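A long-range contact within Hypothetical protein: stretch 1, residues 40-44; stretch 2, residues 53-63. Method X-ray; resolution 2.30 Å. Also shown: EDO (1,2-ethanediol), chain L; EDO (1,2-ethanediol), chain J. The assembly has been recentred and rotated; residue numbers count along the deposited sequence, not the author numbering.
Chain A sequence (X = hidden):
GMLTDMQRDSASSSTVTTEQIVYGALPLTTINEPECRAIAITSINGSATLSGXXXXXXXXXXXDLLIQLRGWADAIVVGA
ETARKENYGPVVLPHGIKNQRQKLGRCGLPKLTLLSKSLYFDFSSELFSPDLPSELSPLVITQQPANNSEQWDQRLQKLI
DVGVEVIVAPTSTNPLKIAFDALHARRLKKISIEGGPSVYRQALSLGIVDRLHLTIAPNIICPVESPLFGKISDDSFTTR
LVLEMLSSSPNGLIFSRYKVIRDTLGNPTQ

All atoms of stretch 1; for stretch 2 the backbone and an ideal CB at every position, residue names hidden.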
# COMPACT_ATOMS: atom_id res chain seq x y z
N ALA A 40 -3.05 10.03 6.06
CA ALA A 40 -3.86 9.08 5.30
C ALA A 40 -3.78 7.68 5.91
O ALA A 40 -2.87 7.38 6.68
CB ALA A 40 -3.47 9.11 3.79
N ILE A 41 -4.80 6.88 5.61
CA ILE A 41 -4.87 5.47 5.98
C ILE A 41 -5.08 4.63 4.73
O ILE A 41 -5.77 5.03 3.80
CB ILE A 41 -5.99 5.23 7.07
CG1 ILE A 41 -5.92 3.80 7.63
CG2 ILE A 41 -7.35 5.53 6.53
CD1 ILE A 41 -6.68 3.62 8.94
N THR A 42 -4.48 3.45 4.69
CA THR A 42 -4.57 2.58 3.53
C THR A 42 -4.53 1.12 3.98
O THR A 42 -3.93 0.79 5.00
CB THR A 42 -3.38 2.84 2.55
OG1 THR A 42 -3.52 2.03 1.38
CG2 THR A 42 -2.00 2.58 3.22
N SER A 43 -5.20 0.26 3.21
CA SER A 43 -4.94 -1.17 3.29
C SER A 43 -3.52 -1.41 2.81
O SER A 43 -2.88 -0.52 2.22
CB SER A 43 -5.95 -1.92 2.43
OG SER A 43 -5.74 -1.72 1.06
N ILE A 44 -2.98 -2.60 3.08
CA ILE A 44 -1.63 -2.91 2.65
C ILE A 44 -1.47 -2.89 1.11
O ILE A 44 -0.37 -2.67 0.58
CB ILE A 44 -1.10 -4.24 3.22
CG1 ILE A 44 -1.90 -5.44 2.70
CG2 ILE A 44 -1.05 -4.17 4.76
CD1 ILE A 44 -1.08 -6.71 2.50
N UNK A 53 -15.51 3.59 3.31
CA UNK A 53 -15.04 4.51 4.36
C UNK A 53 -13.68 4.09 4.90
O UNK A 53 -13.27 2.93 4.81
CB UNK A 53 -16.05 4.58 5.51
N UNK A 54 -12.99 5.07 5.47
CA UNK A 54 -11.67 4.91 6.03
C UNK A 54 -11.71 4.54 7.52
O UNK A 54 -10.84 3.79 7.99
CB UNK A 54 -10.87 6.20 5.83
N UNK A 55 -12.68 5.11 8.24
CA UNK A 55 -12.82 4.96 9.71
C UNK A 55 -12.61 3.56 10.26
O UNK A 55 -11.75 3.35 11.11
CB UNK A 55 -14.22 5.42 10.13
N UNK A 56 -13.40 2.59 9.77
CA UNK A 56 -13.30 1.15 10.12
C UNK A 56 -11.92 0.51 10.06
O UNK A 56 -11.67 -0.48 10.76
CB UNK A 56 -14.21 0.35 9.19
N UNK A 57 -11.04 1.02 9.21
CA UNK A 57 -9.67 0.54 9.17
C UNK A 57 -8.84 1.05 10.34
O UNK A 57 -7.90 0.40 10.75
CB UNK A 57 -9.01 0.95 7.85
N UNK A 58 -9.20 2.21 10.88
CA UNK A 58 -8.43 2.83 11.94
C UNK A 58 -8.73 2.19 13.26
O UNK A 58 -9.75 1.52 13.42
CB UNK A 58 -8.71 4.33 12.01
N UNK A 59 -7.81 2.37 14.21
CA UNK A 59 -8.04 1.99 15.60
C UNK A 59 -7.92 3.27 16.43
O UNK A 59 -7.91 4.37 15.87
CB UNK A 59 -7.05 0.92 16.07
N UNK A 60 -7.84 3.13 17.74
CA UNK A 60 -7.79 4.28 18.62
C UNK A 60 -6.49 5.04 18.49
O UNK A 60 -6.48 6.24 18.54
CB UNK A 60 -7.99 3.84 20.07
N UNK A 61 -5.39 4.32 18.33
CA UNK A 61 -4.08 4.97 18.17
C UNK A 61 -4.13 5.91 16.97
O UNK A 61 -3.84 7.09 17.09
CB UNK A 61 -2.97 3.93 18.00
N UNK A 62 -4.59 5.38 15.84
CA UNK A 62 -4.76 6.15 14.61
C UNK A 62 -5.68 7.36 14.78
O UNK A 62 -5.37 8.43 14.26
CB UNK A 62 -5.31 5.24 13.51
N UNK A 63 -6.81 7.19 15.48
CA UNK A 63 -7.74 8.32 15.73
C UNK A 63 -7.06 9.38 16.59
O UNK A 63 -7.20 10.57 16.34
CB UNK A 63 -9.02 7.83 16.41
C1 EDO L . -7.51 7.79 3.60
O1 EDO L . -6.91 8.57 4.65
C2 EDO L . -8.77 8.50 3.10
O2 EDO L . -8.40 9.62 2.29
C1 EDO J . -7.09 8.61 8.54
O1 EDO J . -5.94 8.31 9.32
C2 EDO J . -6.75 9.88 7.77
O2 EDO J . -7.64 10.17 6.65

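Ile-41 provides most of the surface on stretch 1, 113 Å² of it covered; its CA-to-CB bond points toward the second segment and its side chain is in the t,t rotamer. Ala-40 and Thr-42 point away, as alternate residues of a strand do. Position 53 is beyond reach of this surface, and its extended backbone (-139/157) suits many residues, beta-branched ones included; it is Val-53.

At position 54 the CA-to-CB bond points toward stretch 1, and the ideal CB lies 3.6 Å from Ile-41 CG2. The ethanediol of chain L lies close by, so a small residue, apolar or with a hydroxyl, would suit. Ser-54 is found. Its CB packs 3.7 Å from Ile-41 CG2, while its OG, in the m rotamer, lies 3.1 Å from C2 of that ethanediol and is hydrogen-bonded elsewhere in the structure.

Positions 55 and 56 meet nothing of stretch 1. Their backbone angles, -43/-57 and -49/-28, begin a 3-10 turn that many residues could adopt, and the phi of 56 is also open to proline. They are Gly-55 and Pro-56.

Position 57 points toward stretch 1, with its ideal CB 3.7 Å from Ile-41 CD1 and room to extend as far as Ser-43. A sizeable apolar chain suits; leucine would pack on Ile-41, and a longer one such as methionine could also extend to Ser-43. The residue is Met-57, as selenomethionine. Its CB lies 3.8 Å from Ile-41 CD1, and its SE reaches 3.7 Å from Ser-43 N, so one side chain touches three consecutive residues, passing Thr-42 C at 4.1 Å from SE.

At position 58 the backbone itself meets the isoleucine: N is 3.5 Å from Ile-41 CD1, and an ideal CB would be 3.7 Å from the same methyl. A phi/psi of -79/160 does not demand glycine, and alanine or serine would also be plausible; Gly-58 keeps the contact to main chain.

Position 59 points sideways; lying right before a helix, it suits Ser, Thr, Asp or Asn, which can accept from a free backbone N. Asp-59 OD1 accepts from the backbone N of position 62 at 3.0 Å. Positions 60 and 61, out of reach and helical, are permissive; they hold Gln-60 and Thr-61.

Position 62 points toward stretch 1, but its ideal CB is still 5.0 Å from Ile-41 CD1, leaving space for a medium-sized chain, apolar or polar, with O1 of the chain J ethanediol as a possible polar partner. Asp-62 takes it: OD2 lies 3.8 Å from Ile-41 CD1, and Asp-62 OD2 accepts a hydrogen bond from O1 of the chain J ethanediol at 3.2 Å. Position 63, helical and out of reach, would suit any helix-tolerant residue; it is Ala-63.

Stretch 2 53-63: VSGPMGDQTDA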
# COMPACT_ATOMS: atom_id res chain seq x y z
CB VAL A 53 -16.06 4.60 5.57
CG1 VAL A 53 -17.30 5.38 5.18
CG2 VAL A 53 -16.43 3.20 6.08
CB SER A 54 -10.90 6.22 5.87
OG SER A 54 -10.62 6.44 4.50
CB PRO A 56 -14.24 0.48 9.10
CG PRO A 56 -15.31 1.53 8.87
CD PRO A 56 -14.53 2.85 8.86
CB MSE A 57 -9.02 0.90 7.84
CG MSE A 57 -9.41 -0.07 6.76
SE MSE A 57 -8.27 0.07 5.25
CE MSE A 57 -8.99 1.84 4.67
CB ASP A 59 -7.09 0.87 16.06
CG ASP A 59 -5.63 1.29 16.08
OD1 ASP A 59 -5.30 2.43 15.70
OD2 ASP A 59 -4.79 0.46 16.47
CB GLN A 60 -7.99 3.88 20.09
CG GLN A 60 -8.27 5.08 20.99
CD GLN A 60 -9.40 5.95 20.47
OE1 GLN A 60 -10.53 5.48 20.32
NE2 GLN A 60 -9.11 7.23 20.17
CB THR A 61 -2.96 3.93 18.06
OG1 THR A 61 -2.96 3.09 19.23
CG2 THR A 61 -1.62 4.61 17.94
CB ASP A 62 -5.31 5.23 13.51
CG ASP A 62 -5.35 5.91 12.17
OD1 ASP A 62 -4.28 6.20 11.60
OD2 ASP A 62 -6.45 6.18 11.69
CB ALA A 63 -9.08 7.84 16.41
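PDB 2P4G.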